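Local coordinates for uncharacterized protein (Staphylococcus aureus subsp. aureus Mu50, PDB 4QPV) that is of unknown function but belongs to the DUF1672 family and has a fold built from a kinked-helix-beta-beta-beta repeat, at residues P34-A40 and V73-V79; F129-A133 and E197-R203; K153-Y157 and T224-K229; K188-Q192 and S209-L213; F232-I238 and E280-V284. All blocks are in the same frame, centred on the assembly; numbering follows the deposited sequence. Where two conformers were deposited one is given.

Contact 1 (P34-A40 and V73-V79)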
# COMPACT_ATOMS: atom_id res chain seq x y z
N PRO A 34 -14.78 -3.38 -6.51
CA PRO A 34 -14.35 -4.79 -6.59
C PRO A 34 -15.50 -5.70 -7.06
O PRO A 34 -16.68 -5.32 -6.93
CB PRO A 34 -13.94 -5.10 -5.14
CG PRO A 34 -13.59 -3.76 -4.54
CD PRO A 34 -14.66 -2.88 -5.12
N PRO A 35 -15.21 -6.90 -7.64
CA PRO A 35 -16.32 -7.80 -8.05
C PRO A 35 -17.31 -7.98 -6.89
O PRO A 35 -16.88 -8.29 -5.77
CB PRO A 35 -15.59 -9.09 -8.41
CG PRO A 35 -14.21 -8.67 -8.80
CD PRO A 35 -13.89 -7.52 -7.88
N ALA A 36 -18.62 -7.69 -7.13
CA ALA A 36 -19.65 -7.74 -6.08
C ALA A 36 -21.09 -7.78 -6.61
O ALA A 36 -21.36 -7.35 -7.73
CB ALA A 36 -19.51 -6.50 -5.19
N GLU A 37 -22.02 -8.28 -5.74
CA GLU A 37 -23.45 -8.33 -6.04
C GLU A 37 -24.07 -6.97 -5.83
O GLU A 37 -23.59 -6.23 -4.98
CB GLU A 37 -24.16 -9.38 -5.16
CG GLU A 37 -24.03 -10.79 -5.69
CD GLU A 37 -24.60 -10.98 -7.09
OE1 GLU A 37 -25.80 -11.30 -7.21
OE2 GLU A 37 -23.83 -10.82 -8.07
N LYS A 38 -25.15 -6.66 -6.59
CA LYS A 38 -25.85 -5.37 -6.46
C LYS A 38 -26.34 -5.19 -5.02
O LYS A 38 -26.23 -4.10 -4.48
CB LYS A 38 -27.03 -5.28 -7.45
CG LYS A 38 -26.61 -5.13 -8.91
CD LYS A 38 -27.83 -5.20 -9.81
CE LYS A 38 -27.47 -5.13 -11.28
NZ LYS A 38 -28.69 -5.19 -12.13
N ASP A 39 -26.86 -6.28 -4.40
CA ASP A 39 -27.37 -6.37 -3.03
C ASP A 39 -26.26 -6.04 -2.02
O ASP A 39 -26.51 -5.34 -1.04
CB ASP A 39 -27.94 -7.79 -2.80
CG ASP A 39 -28.26 -8.11 -1.36
OD1 ASP A 39 -29.32 -7.65 -0.86
OD2 ASP A 39 -27.47 -8.84 -0.72
N ALA A 40 -25.04 -6.57 -2.25
CA ALA A 40 -23.86 -6.34 -1.41
C ALA A 40 -23.43 -4.87 -1.47
O ALA A 40 -23.15 -4.27 -0.43
CB ALA A 40 -22.72 -7.25 -1.85
N VAL A 73 -17.06 -0.81 0.74
CA VAL A 73 -17.64 -1.22 -0.54
C VAL A 73 -18.27 -2.59 -0.48
O VAL A 73 -17.96 -3.38 0.41
CB VAL A 73 -16.57 -1.19 -1.69
CG1 VAL A 73 -16.04 0.22 -1.94
CG2 VAL A 73 -15.42 -2.19 -1.44
N GLY A 74 -19.12 -2.89 -1.47
CA GLY A 74 -19.64 -4.24 -1.69
C GLY A 74 -18.47 -5.06 -2.23
O GLY A 74 -17.64 -4.53 -2.99
N SER A 75 -18.33 -6.33 -1.81
CA SER A 75 -17.26 -7.22 -2.27
C SER A 75 -17.77 -8.65 -2.18
O SER A 75 -18.09 -9.10 -1.08
CB SER A 75 -15.99 -7.01 -1.45
OG SER A 75 -14.91 -7.75 -1.99
N GLY A 76 -17.90 -9.32 -3.33
CA GLY A 76 -18.46 -10.67 -3.41
C GLY A 76 -19.91 -10.59 -2.99
O GLY A 76 -20.64 -9.72 -3.48
N ASP A 77 -20.32 -11.41 -2.01
CA ASP A 77 -21.69 -11.32 -1.49
C ASP A 77 -21.68 -10.58 -0.13
O ASP A 77 -22.70 -10.50 0.55
CB ASP A 77 -22.37 -12.72 -1.39
CG ASP A 77 -21.84 -13.69 -0.35
OD1 ASP A 77 -20.68 -13.53 0.09
OD2 ASP A 77 -22.57 -14.65 -0.01
N GLY A 78 -20.51 -10.05 0.24
CA GLY A 78 -20.34 -9.29 1.47
C GLY A 78 -19.84 -7.88 1.23
O GLY A 78 -20.20 -7.22 0.26
N VAL A 79 -19.01 -7.41 2.15
CA VAL A 79 -18.48 -6.05 2.08
C VAL A 79 -16.98 -6.09 2.32
O VAL A 79 -16.42 -7.13 2.68
CB VAL A 79 -19.19 -5.09 3.09
CG1 VAL A 79 -20.69 -4.98 2.78
CG2 VAL A 79 -18.96 -5.54 4.54
O HOH W 1 -14.52 -9.10 -4.56
O HOH W 2 -24.98 -9.75 -0.93
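The methyl of Ala36 lies over one face of the Gly74-Ser75 peptide, with Ala36 CB 3.5 Å from Gly74 C, while at the edge of that peptide Ser75 N is bonded to Gly78 O within its own hairpin. In the plane of the Pro35 carbonyl, Gly76 N reaches a lone pair of Pro35 O at 2.8 Å in an almost straight bond (171°). Gly76 uses its other polar atom as well: Gly76 O accepts from Glu37 N at 3.0 Å, the donor tilted 22° out of the carbonyl plane, so one residue at the turn supplies both bonds of a single bridge. Pro34 meets Val73 nearly at a right angle, Pro34 CD resting 3.8 Å from Val73 CG2. At the helix start Ala40 CB presses on the turn, 3.3 Å from Gly78 O. A water joins Pro35 O to Ser75 OG, whose own partner is Glu80; another joins Asp39, salt-bridged to Lys100, to Asp77 O. The turn from Ser75 to Gly78 is type II', closing the two-residue beta hairpin between strands 67-75 and 78-87, and the lead-in to helix 38-46 is laid across its tip.

Contact 2 (F129-A133 and E197-R203)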
# COMPACT_ATOMS: atom_id res chain seq x y z
N PHE A 129 5.53 -1.13 9.27
CA PHE A 129 6.64 -1.24 10.21
C PHE A 129 7.96 -0.97 9.48
O PHE A 129 8.84 -0.29 10.02
CB PHE A 129 6.67 -2.64 10.86
CG PHE A 129 5.68 -2.89 11.97
CD1 PHE A 129 4.31 -2.89 11.72
CD2 PHE A 129 6.12 -3.20 13.25
CE1 PHE A 129 3.39 -3.16 12.76
CE2 PHE A 129 5.21 -3.47 14.29
CZ PHE A 129 3.85 -3.46 14.02
N GLU A 130 8.06 -1.46 8.23
CA GLU A 130 9.22 -1.25 7.37
C GLU A 130 9.34 0.23 7.03
O GLU A 130 10.45 0.76 7.04
CB GLU A 130 9.16 -2.10 6.09
CG GLU A 130 9.39 -3.59 6.33
CD GLU A 130 10.74 -4.05 6.88
OE1 GLU A 130 11.65 -3.21 7.07
OE2 GLU A 130 10.89 -5.28 7.09
N TYR A 131 8.19 0.91 6.82
CA TYR A 131 8.19 2.35 6.58
C TYR A 131 8.80 3.07 7.77
O TYR A 131 9.72 3.86 7.59
CB TYR A 131 6.78 2.88 6.29
CG TYR A 131 6.74 4.39 6.29
CD1 TYR A 131 7.34 5.13 5.26
CD2 TYR A 131 6.19 5.10 7.36
CE1 TYR A 131 7.33 6.52 5.26
CE2 TYR A 131 6.17 6.49 7.37
CZ TYR A 131 6.74 7.20 6.32
OH TYR A 131 6.70 8.57 6.33
N ARG A 132 8.28 2.81 8.98
CA ARG A 132 8.81 3.44 10.19
C ARG A 132 10.31 3.17 10.36
O ARG A 132 11.06 4.12 10.61
CB ARG A 132 8.05 2.96 11.43
CG ARG A 132 8.57 3.60 12.71
CD ARG A 132 7.81 3.12 13.91
NE ARG A 132 8.38 3.71 15.12
CZ ARG A 132 7.99 3.41 16.35
NH1 ARG A 132 7.02 2.53 16.56
NH2 ARG A 132 8.58 3.98 17.39
N ALA A 133 10.76 1.92 10.16
CA ALA A 133 12.18 1.55 10.32
C ALA A 133 13.11 2.30 9.33
O ALA A 133 14.30 2.43 9.62
CB ALA A 133 12.36 0.05 10.15
N GLU A 197 7.57 1.27 21.40
CA GLU A 197 8.98 1.56 21.66
C GLU A 197 9.40 2.87 21.03
O GLU A 197 8.74 3.34 20.10
CB GLU A 197 9.88 0.43 21.10
CG GLU A 197 9.77 -0.88 21.85
CD GLU A 197 10.16 -0.82 23.31
OE1 GLU A 197 11.22 -0.23 23.63
OE2 GLU A 197 9.38 -1.32 24.15
N ASP A 198 10.52 3.45 21.50
CA ASP A 198 11.09 4.66 20.90
C ASP A 198 11.70 4.25 19.56
O ASP A 198 11.89 3.05 19.33
CB ASP A 198 12.10 5.36 21.83
CG ASP A 198 13.25 4.50 22.31
OD1 ASP A 198 14.09 4.10 21.48
OD2 ASP A 198 13.36 4.28 23.53
N ASP A 199 12.01 5.21 18.68
CA ASP A 199 12.52 4.91 17.34
C ASP A 199 13.80 4.08 17.33
O ASP A 199 13.89 3.15 16.51
CB ASP A 199 12.72 6.18 16.51
CG ASP A 199 11.46 6.65 15.80
OD1 ASP A 199 10.50 5.84 15.68
OD2 ASP A 199 11.44 7.80 15.33
N LYS A 200 14.77 4.38 18.22
CA LYS A 200 16.03 3.63 18.28
C LYS A 200 15.74 2.18 18.67
O LYS A 200 16.22 1.27 17.98
CB LYS A 200 17.04 4.29 19.24
CG LYS A 200 17.81 5.41 18.56
CD LYS A 200 19.00 5.91 19.37
CE LYS A 200 19.77 6.96 18.61
NZ LYS A 200 20.80 7.61 19.46
N SER A 201 14.93 1.97 19.74
CA SER A 201 14.54 0.64 20.22
C SER A 201 13.71 -0.09 19.15
O SER A 201 13.84 -1.30 19.01
CB SER A 201 13.75 0.75 21.52
OG SER A 201 13.23 -0.50 21.94
N PHE A 202 12.87 0.66 18.41
CA PHE A 202 12.04 0.09 17.35
C PHE A 202 12.91 -0.49 16.24
O PHE A 202 12.68 -1.62 15.81
CB PHE A 202 11.06 1.13 16.76
CG PHE A 202 10.21 0.58 15.64
CD1 PHE A 202 9.03 -0.10 15.90
CD2 PHE A 202 10.61 0.72 14.31
CE1 PHE A 202 8.25 -0.62 14.86
CE2 PHE A 202 9.85 0.18 13.27
CZ PHE A 202 8.66 -0.46 13.55
N ARG A 203 13.88 0.30 15.77
CA ARG A 203 14.79 -0.09 14.70
C ARG A 203 15.64 -1.29 15.11
O ARG A 203 15.80 -2.21 14.31
CB ARG A 203 15.65 1.09 14.23
CG ARG A 203 14.84 2.15 13.45
CD ARG A 203 15.73 3.21 12.79
NE ARG A 203 16.52 3.96 13.77
CZ ARG A 203 16.16 5.13 14.30
NH1 ARG A 203 15.04 5.72 13.92
NH2 ARG A 203 16.94 5.72 15.19
O HOH W 3 12.38 5.78 12.28
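The C-terminal end of helix 116-133 meets the N-terminal end of helix 199-212; the axes of the segments 129-133 and 199-203 are inclined at 122° and 10.4 Å apart, and the backbones come nearest at Ala133 and Arg203. The guanidinium of Arg132 lies flat on the ring of Phe202, the planes 12° apart, with Phe202 CG over the centre of the guanidinium. Farther back along the same side chain, Arg132 CD sits above the middle of that ring, 3.5 Å from its centroid, in a CH-pi contact. CG anti to the backbone N (chi1 -180°) and an extended chain from CG to NE carry the guanidinium to the other helix. Arg132 NE (3.1 Å) and Arg132 NH2 (3.2 Å) both grip Asp199 OD1 side-on, in a salt bridge, and Arg132 NH2 also donates to Glu197 O at 2.8 Å. The edge of the Phe202 ring faces the first helix, where Phe202 CE2 is 3.4 Å from Phe129 O, while Phe129 CD2 packs obliquely 3.7 Å from Phe202 CE1. Asp198 caps the second helix by accepting from Ser201 N. Stacked on one face and bonded along its edge, the buried guanidinium is fixed in rotation as well as position; the carboxylate of Asp199 would help offset its charge, and two backbone carbonyls, Glu197 O and Ile195 O, take further N-H groups.

Contact 3 (K153-Y157 and T224-K229)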
# COMPACT_ATOMS: atom_id res chain seq x y z
N LYS A 153 8.62 13.91 -16.88
CA LYS A 153 7.27 13.93 -17.42
C LYS A 153 6.37 12.82 -16.86
O LYS A 153 5.93 11.93 -17.60
CB LYS A 153 7.34 13.84 -18.96
CG LYS A 153 8.10 14.99 -19.61
CD LYS A 153 8.22 14.80 -21.10
CE LYS A 153 8.92 15.96 -21.81
NZ LYS A 153 10.36 16.05 -21.44
N TYR A 154 6.11 12.87 -15.56
CA TYR A 154 5.23 11.88 -14.93
C TYR A 154 4.43 12.53 -13.79
O TYR A 154 4.70 13.65 -13.36
CB TYR A 154 6.04 10.64 -14.41
CG TYR A 154 7.04 10.95 -13.31
CD1 TYR A 154 6.63 11.12 -11.98
CD2 TYR A 154 8.40 11.04 -13.58
CE1 TYR A 154 7.54 11.45 -10.97
CE2 TYR A 154 9.32 11.40 -12.59
CZ TYR A 154 8.89 11.57 -11.28
OH TYR A 154 9.81 11.92 -10.33
N THR A 155 3.45 11.79 -13.31
CA THR A 155 2.67 12.06 -12.10
C THR A 155 2.55 10.73 -11.40
O THR A 155 2.80 9.68 -12.00
CB THR A 155 1.26 12.66 -12.42
OG1 THR A 155 0.45 11.64 -13.00
CG2 THR A 155 1.29 13.90 -13.31
N GLY A 156 2.08 10.75 -10.17
CA GLY A 156 1.75 9.50 -9.50
C GLY A 156 0.24 9.38 -9.50
O GLY A 156 -0.45 10.10 -10.24
N TYR A 157 -0.30 8.51 -8.66
CA TYR A 157 -1.76 8.48 -8.42
C TYR A 157 -2.14 9.75 -7.67
O TYR A 157 -1.26 10.38 -7.10
CB TYR A 157 -2.04 7.32 -7.46
CG TYR A 157 -2.19 5.94 -8.06
CD1 TYR A 157 -3.38 5.55 -8.67
CD2 TYR A 157 -1.22 4.96 -7.82
CE1 TYR A 157 -3.56 4.24 -9.12
CE2 TYR A 157 -1.39 3.66 -8.27
CZ TYR A 157 -2.56 3.30 -8.91
OH TYR A 157 -2.72 2.00 -9.29
N THR A 224 5.05 3.90 -8.99
CA THR A 224 3.78 3.81 -9.73
C THR A 224 3.65 5.14 -10.45
O THR A 224 2.95 6.05 -9.99
CB THR A 224 2.58 3.50 -8.79
OG1 THR A 224 2.45 4.55 -7.82
CG2 THR A 224 2.70 2.13 -8.10
N LEU A 225 4.43 5.31 -11.52
CA LEU A 225 4.44 6.58 -12.25
C LEU A 225 3.64 6.49 -13.54
O LEU A 225 3.63 5.47 -14.22
CB LEU A 225 5.88 7.02 -12.56
CG LEU A 225 6.85 7.02 -11.37
CD1 LEU A 225 8.25 7.47 -11.81
CD2 LEU A 225 6.32 7.92 -10.21
N PHE A 226 2.96 7.58 -13.86
CA PHE A 226 2.13 7.70 -15.05
C PHE A 226 2.73 8.78 -15.95
O PHE A 226 2.82 9.95 -15.56
CB PHE A 226 0.69 8.04 -14.65
CG PHE A 226 0.04 7.01 -13.75
CD1 PHE A 226 0.23 7.04 -12.37
CD2 PHE A 226 -0.76 6.00 -14.29
CE1 PHE A 226 -0.39 6.10 -11.54
CE2 PHE A 226 -1.44 5.10 -13.45
CZ PHE A 226 -1.24 5.15 -12.08
N SER A 227 3.16 8.40 -17.16
CA SER A 227 3.72 9.37 -18.10
C SER A 227 2.69 10.48 -18.42
O SER A 227 1.49 10.20 -18.49
CB SER A 227 4.12 8.68 -19.39
OG SER A 227 4.63 9.61 -20.32
N THR A 228 3.16 11.70 -18.65
CA THR A 228 2.29 12.80 -19.07
C THR A 228 2.33 12.93 -20.61
O THR A 228 1.66 13.80 -21.16
CB THR A 228 2.64 14.14 -18.39
OG1 THR A 228 3.97 14.50 -18.73
CG2 THR A 228 2.46 14.10 -16.87
N LYS A 229 3.11 12.07 -21.29
CA LYS A 229 3.20 12.06 -22.77
C LYS A 229 1.90 11.57 -23.37
O LYS A 229 1.38 10.54 -22.94
CB LYS A 229 4.32 11.13 -23.28
CG LYS A 229 5.73 11.50 -22.83
CD LYS A 229 6.70 10.45 -23.34
CE LYS A 229 8.13 10.79 -23.01
NZ LYS A 229 9.07 9.81 -23.64
O HOH W 4 7.01 10.20 -19.43
O HOH W 5 0.21 11.51 -15.75
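Tyr154-Ser227 and Thr155-Phe226 are successive antiparallel pairs that add the short strand 154-155 to strand 220-227 of the five-stranded mixed sheet. The second pair is hydrogen-bonded in both directions: Phe226 N donates to Thr155 O at 2.8 Å, nearly along the C=O axis, and Thr155 N donates to Phe226 O at 3.0 Å. Thr228 N extends the pairing to Lys153 O, approaching from above the carbonyl plane. Thr155 and Phe226 share one face of the sheet, where the edge of the Phe226 ring is turned into the face of Tyr157 in a T-shaped pair, centroids 5.0 Å apart and planes at 76°. Phe226 CZ stands over the middle of the Tyr157 ring, while Thr224 OG1 lies at that ring's edge, 3.7 Å from Tyr157 CD2. Leu225 CD1 sits above the centre of the Tyr154 ring, 3.8 Å from its centroid, a CH-pi contact. The ring is brought there by a first torsion of 63°, CG lying between the backbone N and the carbonyl carbon; its hydroxyl is bonded to Leu145 O. Thr224 O is buried without a polar partner. At the last residue of strand 220-227, Ser227 OG accepts from Lys229 N. Strand 220-227 thus ends in an ST turn just after pairing antiparallel with strand 154-155 in the mixed sheet.

Contact 4 (K188-Q192 and S209-L213)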
# COMPACT_ATOMS: atom_id res chain seq x y z
N LYS A 188 2.19 -11.27 16.63
CA LYS A 188 1.99 -11.05 18.07
C LYS A 188 3.29 -11.21 18.86
O LYS A 188 3.58 -10.38 19.72
CB LYS A 188 0.90 -11.99 18.63
CG LYS A 188 -0.50 -11.71 18.10
CD LYS A 188 -1.18 -10.55 18.83
CE LYS A 188 -2.61 -10.36 18.40
NZ LYS A 188 -3.09 -8.99 18.68
N ARG A 189 4.08 -12.22 18.54
CA ARG A 189 5.33 -12.52 19.24
C ARG A 189 6.48 -11.56 18.89
O ARG A 189 7.21 -11.14 19.79
CB ARG A 189 5.75 -13.97 18.93
CG ARG A 189 7.03 -14.43 19.63
CD ARG A 189 7.39 -15.84 19.26
NE ARG A 189 8.69 -16.23 19.82
CZ ARG A 189 9.30 -17.38 19.57
NH1 ARG A 189 8.75 -18.27 18.75
NH2 ARG A 189 10.48 -17.64 20.11
N TYR A 190 6.68 -11.25 17.61
CA TYR A 190 7.84 -10.47 17.20
C TYR A 190 7.61 -8.99 16.87
O TYR A 190 8.55 -8.20 16.98
CB TYR A 190 8.49 -11.13 15.98
CG TYR A 190 9.05 -12.51 16.24
CD1 TYR A 190 10.28 -12.68 16.87
CD2 TYR A 190 8.38 -13.65 15.80
CE1 TYR A 190 10.80 -13.95 17.12
CE2 TYR A 190 8.90 -14.93 16.02
CZ TYR A 190 10.11 -15.07 16.68
OH TYR A 190 10.63 -16.33 16.89
N PHE A 191 6.39 -8.61 16.43
CA PHE A 191 6.22 -7.23 15.97
C PHE A 191 5.28 -6.35 16.80
O PHE A 191 5.62 -5.19 17.03
CB PHE A 191 5.78 -7.25 14.50
CG PHE A 191 6.79 -7.91 13.60
CD1 PHE A 191 7.91 -7.21 13.14
CD2 PHE A 191 6.63 -9.23 13.19
CE1 PHE A 191 8.85 -7.82 12.30
CE2 PHE A 191 7.57 -9.84 12.35
CZ PHE A 191 8.68 -9.13 11.91
N GLN A 192 4.13 -6.85 17.25
CA GLN A 192 3.23 -6.01 18.06
C GLN A 192 3.95 -5.38 19.29
O GLN A 192 3.75 -4.18 19.50
CB GLN A 192 1.98 -6.79 18.52
CG GLN A 192 0.88 -5.86 19.01
CD GLN A 192 -0.47 -6.53 19.15
OE1 GLN A 192 -0.89 -7.32 18.30
NE2 GLN A 192 -1.21 -6.15 20.18
N SER A 209 14.16 -9.01 14.93
CA SER A 209 13.05 -9.82 14.39
C SER A 209 13.49 -10.59 13.13
O SER A 209 13.21 -11.78 13.00
CB SER A 209 11.84 -8.94 14.08
OG SER A 209 12.07 -8.09 12.96
N LYS A 210 14.22 -9.91 12.23
CA LYS A 210 14.72 -10.49 10.99
C LYS A 210 15.71 -11.62 11.24
O LYS A 210 15.71 -12.60 10.50
CB LYS A 210 15.37 -9.42 10.11
CG LYS A 210 14.33 -8.58 9.38
CD LYS A 210 14.94 -7.55 8.44
CE LYS A 210 13.87 -6.75 7.73
NZ LYS A 210 13.01 -6.00 8.68
N LYS A 211 16.56 -11.47 12.28
CA LYS A 211 17.55 -12.48 12.65
C LYS A 211 16.82 -13.71 13.19
O LYS A 211 17.09 -14.81 12.73
CB LYS A 211 18.54 -11.91 13.68
CG LYS A 211 19.88 -12.64 13.70
CD LYS A 211 20.89 -11.95 14.60
CE LYS A 211 22.23 -12.65 14.59
NZ LYS A 211 23.23 -11.95 15.44
N GLN A 212 15.84 -13.51 14.09
CA GLN A 212 15.07 -14.59 14.72
C GLN A 212 14.19 -15.36 13.70
O GLN A 212 14.08 -16.59 13.79
CB GLN A 212 14.21 -14.05 15.87
CG GLN A 212 14.99 -13.43 17.05
CD GLN A 212 16.23 -14.18 17.48
OE1 GLN A 212 16.19 -15.36 17.86
NE2 GLN A 212 17.38 -13.50 17.44
N LEU A 213 13.61 -14.64 12.73
CA LEU A 213 12.73 -15.19 11.68
C LEU A 213 13.51 -15.60 10.43
O LEU A 213 12.90 -16.07 9.45
CB LEU A 213 11.61 -14.20 11.32
CG LEU A 213 10.50 -14.05 12.36
CD1 LEU A 213 9.78 -12.73 12.21
CD2 LEU A 213 9.52 -15.22 12.31
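Tyr190, Leu213 and Phe191 carry this contact, with the leucine set against both rings. Leu213 CG lies over one face of Tyr190, offset toward the rim and 4.2 Å from the ring centroid. The opposite face of Tyr190 is covered from its own helix by Arg189 CG, so the ring is held between an aliphatic chain on each side. The two methyls of Leu213 reach different rings most closely: Leu213 CD2 approaches Tyr190 CE2 at 3.8 Å, and Leu213 CD1 meets Phe191 CE2 at 3.6 Å, the Phe191 and Leu213 side chains coming from opposite directions. With CG anti to the carbonyl carbon (chi1 -74°), the leucine fork is carried from the helix end to the rings. Gln212 adds its CB, 3.6 Å from Tyr190 CE1, crossing that side chain about at a right angle. On the other flank Ser209 OG lies 3.3 Å from Phe191 CE1. Leu126 and Phe129 of helix 116-133 also touch Phe191. Between these two segments, at the ends of helices 184-190 and 199-212, the joining is done by apolar and CH-pi contacts, with no direct hydrogen bond; the bond of Ser209 OG to Met206 O in its own helix is consistent with its place beside the Phe191 ring.

Contact 5 (F232-I238 and E280-V284)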
# COMPACT_ATOMS: atom_id res chain seq x y z
N PHE A 232 3.09 8.03 -25.09
CA PHE A 232 3.99 7.16 -24.35
C PHE A 232 4.13 5.78 -25.00
O PHE A 232 3.14 5.17 -25.36
CB PHE A 232 3.48 6.96 -22.90
CG PHE A 232 4.19 5.87 -22.12
CD1 PHE A 232 5.34 6.15 -21.38
CD2 PHE A 232 3.72 4.55 -22.13
CE1 PHE A 232 5.98 5.15 -20.65
CE2 PHE A 232 4.38 3.55 -21.41
CZ PHE A 232 5.51 3.85 -20.69
N THR A 233 5.37 5.28 -25.09
CA THR A 233 5.67 3.91 -25.47
C THR A 233 6.81 3.44 -24.57
O THR A 233 7.55 4.28 -24.07
CB THR A 233 6.02 3.73 -26.96
OG1 THR A 233 7.30 4.29 -27.22
CG2 THR A 233 4.94 4.26 -27.93
N LYS A 234 7.00 2.13 -24.42
CA LYS A 234 8.17 1.61 -23.69
C LYS A 234 9.47 2.06 -24.41
O LYS A 234 10.40 2.53 -23.75
CB LYS A 234 8.14 0.07 -23.58
CG LYS A 234 7.11 -0.47 -22.60
CD LYS A 234 6.95 -1.99 -22.68
CE LYS A 234 8.02 -2.75 -21.93
NZ LYS A 234 7.91 -4.23 -22.13
N ASP A 235 9.49 1.96 -25.76
CA ASP A 235 10.66 2.32 -26.56
C ASP A 235 11.01 3.82 -26.48
O ASP A 235 12.19 4.16 -26.51
CB ASP A 235 10.45 1.92 -28.04
CG ASP A 235 10.56 0.42 -28.33
OD1 ASP A 235 10.86 -0.35 -27.39
OD2 ASP A 235 10.35 0.03 -29.49
N ASN A 236 10.00 4.72 -26.41
CA ASN A 236 10.36 6.16 -26.38
C ASN A 236 10.54 6.75 -24.94
O ASN A 236 10.86 7.94 -24.81
CB ASN A 236 9.38 7.01 -27.22
CG ASN A 236 7.99 7.23 -26.64
OD1 ASN A 236 7.73 7.09 -25.43
ND2 ASN A 236 7.05 7.57 -27.50
N THR A 237 10.41 5.93 -23.89
CA THR A 237 10.57 6.46 -22.54
C THR A 237 11.67 5.67 -21.78
O THR A 237 12.08 6.11 -20.71
CB THR A 237 9.18 6.46 -21.83
OG1 THR A 237 8.27 7.18 -22.67
CG2 THR A 237 9.21 7.13 -20.43
N ILE A 238 12.16 4.53 -22.34
CA ILE A 238 13.19 3.72 -21.67
C ILE A 238 14.46 4.55 -21.35
O ILE A 238 14.96 4.47 -20.22
CB ILE A 238 13.56 2.40 -22.40
CG1 ILE A 238 14.60 1.54 -21.62
CG2 ILE A 238 14.01 2.63 -23.86
CD1 ILE A 238 14.20 1.09 -20.26
N GLU A 280 0.94 -1.96 -18.73
CA GLU A 280 2.16 -2.16 -19.49
C GLU A 280 3.17 -1.17 -18.95
O GLU A 280 2.91 0.04 -18.94
CB GLU A 280 1.93 -1.99 -21.01
CG GLU A 280 3.20 -2.20 -21.83
CD GLU A 280 3.09 -1.85 -23.29
OE1 GLU A 280 3.20 -0.64 -23.62
OE2 GLU A 280 2.94 -2.78 -24.12
N VAL A 281 4.28 -1.66 -18.42
CA VAL A 281 5.25 -0.73 -17.82
C VAL A 281 6.65 -0.92 -18.33
O VAL A 281 7.01 -2.00 -18.80
CB VAL A 281 5.28 -0.89 -16.24
CG1 VAL A 281 3.94 -0.51 -15.61
CG2 VAL A 281 5.70 -2.29 -15.82
N ILE A 282 7.45 0.11 -18.15
CA ILE A 282 8.89 0.12 -18.25
C ILE A 282 9.36 -0.15 -16.84
O ILE A 282 8.84 0.49 -15.92
CB ILE A 282 9.46 1.48 -18.76
CG1 ILE A 282 9.14 1.74 -20.21
CG2 ILE A 282 10.99 1.58 -18.48
CD1 ILE A 282 9.38 3.19 -20.59
N GLU A 283 10.35 -1.04 -16.65
CA GLU A 283 10.91 -1.28 -15.33
C GLU A 283 12.42 -1.10 -15.40
O GLU A 283 13.06 -1.69 -16.27
CB GLU A 283 10.53 -2.65 -14.79
CG GLU A 283 10.80 -2.83 -13.31
CD GLU A 283 10.33 -4.15 -12.73
OE1 GLU A 283 9.32 -4.71 -13.22
OE2 GLU A 283 10.97 -4.63 -11.76
N VAL A 284 12.97 -0.23 -14.53
CA VAL A 284 14.42 -0.02 -14.45
C VAL A 284 14.85 -0.17 -12.99
O VAL A 284 14.31 0.52 -12.12
CB VAL A 284 14.90 1.34 -15.05
CG1 VAL A 284 16.40 1.51 -14.86
CG2 VAL A 284 14.54 1.46 -16.53
O HOH W 6 4.95 0.35 -25.47
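Ile282 slides past Lys234 in the opposite direction where helix 234-249, the connection of a beta-alpha-beta crossover between parallel strands 220-227 and 259-265, packs on strand 282-285 of the same sheet. The short helix and strand axes are 9.4 Å apart and inclined at 32°. Ile282 CG1 runs alongside the lysine, 3.8 Å from Lys234 CG, and carries its end methyl into the first turn of the helix. There Ile282 CD1 lies 3.5 Å from Thr237 CB, whose side chain crosses at about a right angle, and 3.4 Å from Lys234 O. The ring of Phe232 approaches the same methyl obliquely, Phe232 CE1 to Ile282 CD1 being 3.9 Å. The other branch faces Ile238: with its CG1 anti to the backbone N (chi1 -177°), Ile238 sends CD1 between two strand residues, 3.7 Å from Ile282 CG2 and 3.8 Å from Val284 CG2. The aliphatic part of Lys234 bends at chi3 and passes near Val281 O. Thr233 and Asn236 form a capping box at the helix start, Thr233 OG1 accepting from Asn236 N; in return Asn236 OD1 takes both Thr233 N, from above the amide plane, and the hydroxyl of Thr237, in plane at 2.8 Å from Thr237 OG1.

Overall arrangement
The five contacts form two touching pairs and one that stands apart. Contacts 2 and 4 share helix 199-212, their centres about 13 Å apart, and are tied by a salt bridge of 2.7 Å from Lys210 NZ to Glu130 OE2. Contacts 3 and 5 reach the same mixed sheet, centres about 12 Å apart; Lys229 NZ lies 2.9 Å from Thr237 OG1, a probable hydrogen bond, and Ser227 packs on Phe232. Contact 1 touches none of the others: the nearest, contact 3, stays about 13 Å away between nearest atoms. Contact 4 is nested in the chain loop closed by contact 3, yet their centres lie about 37 Å apart.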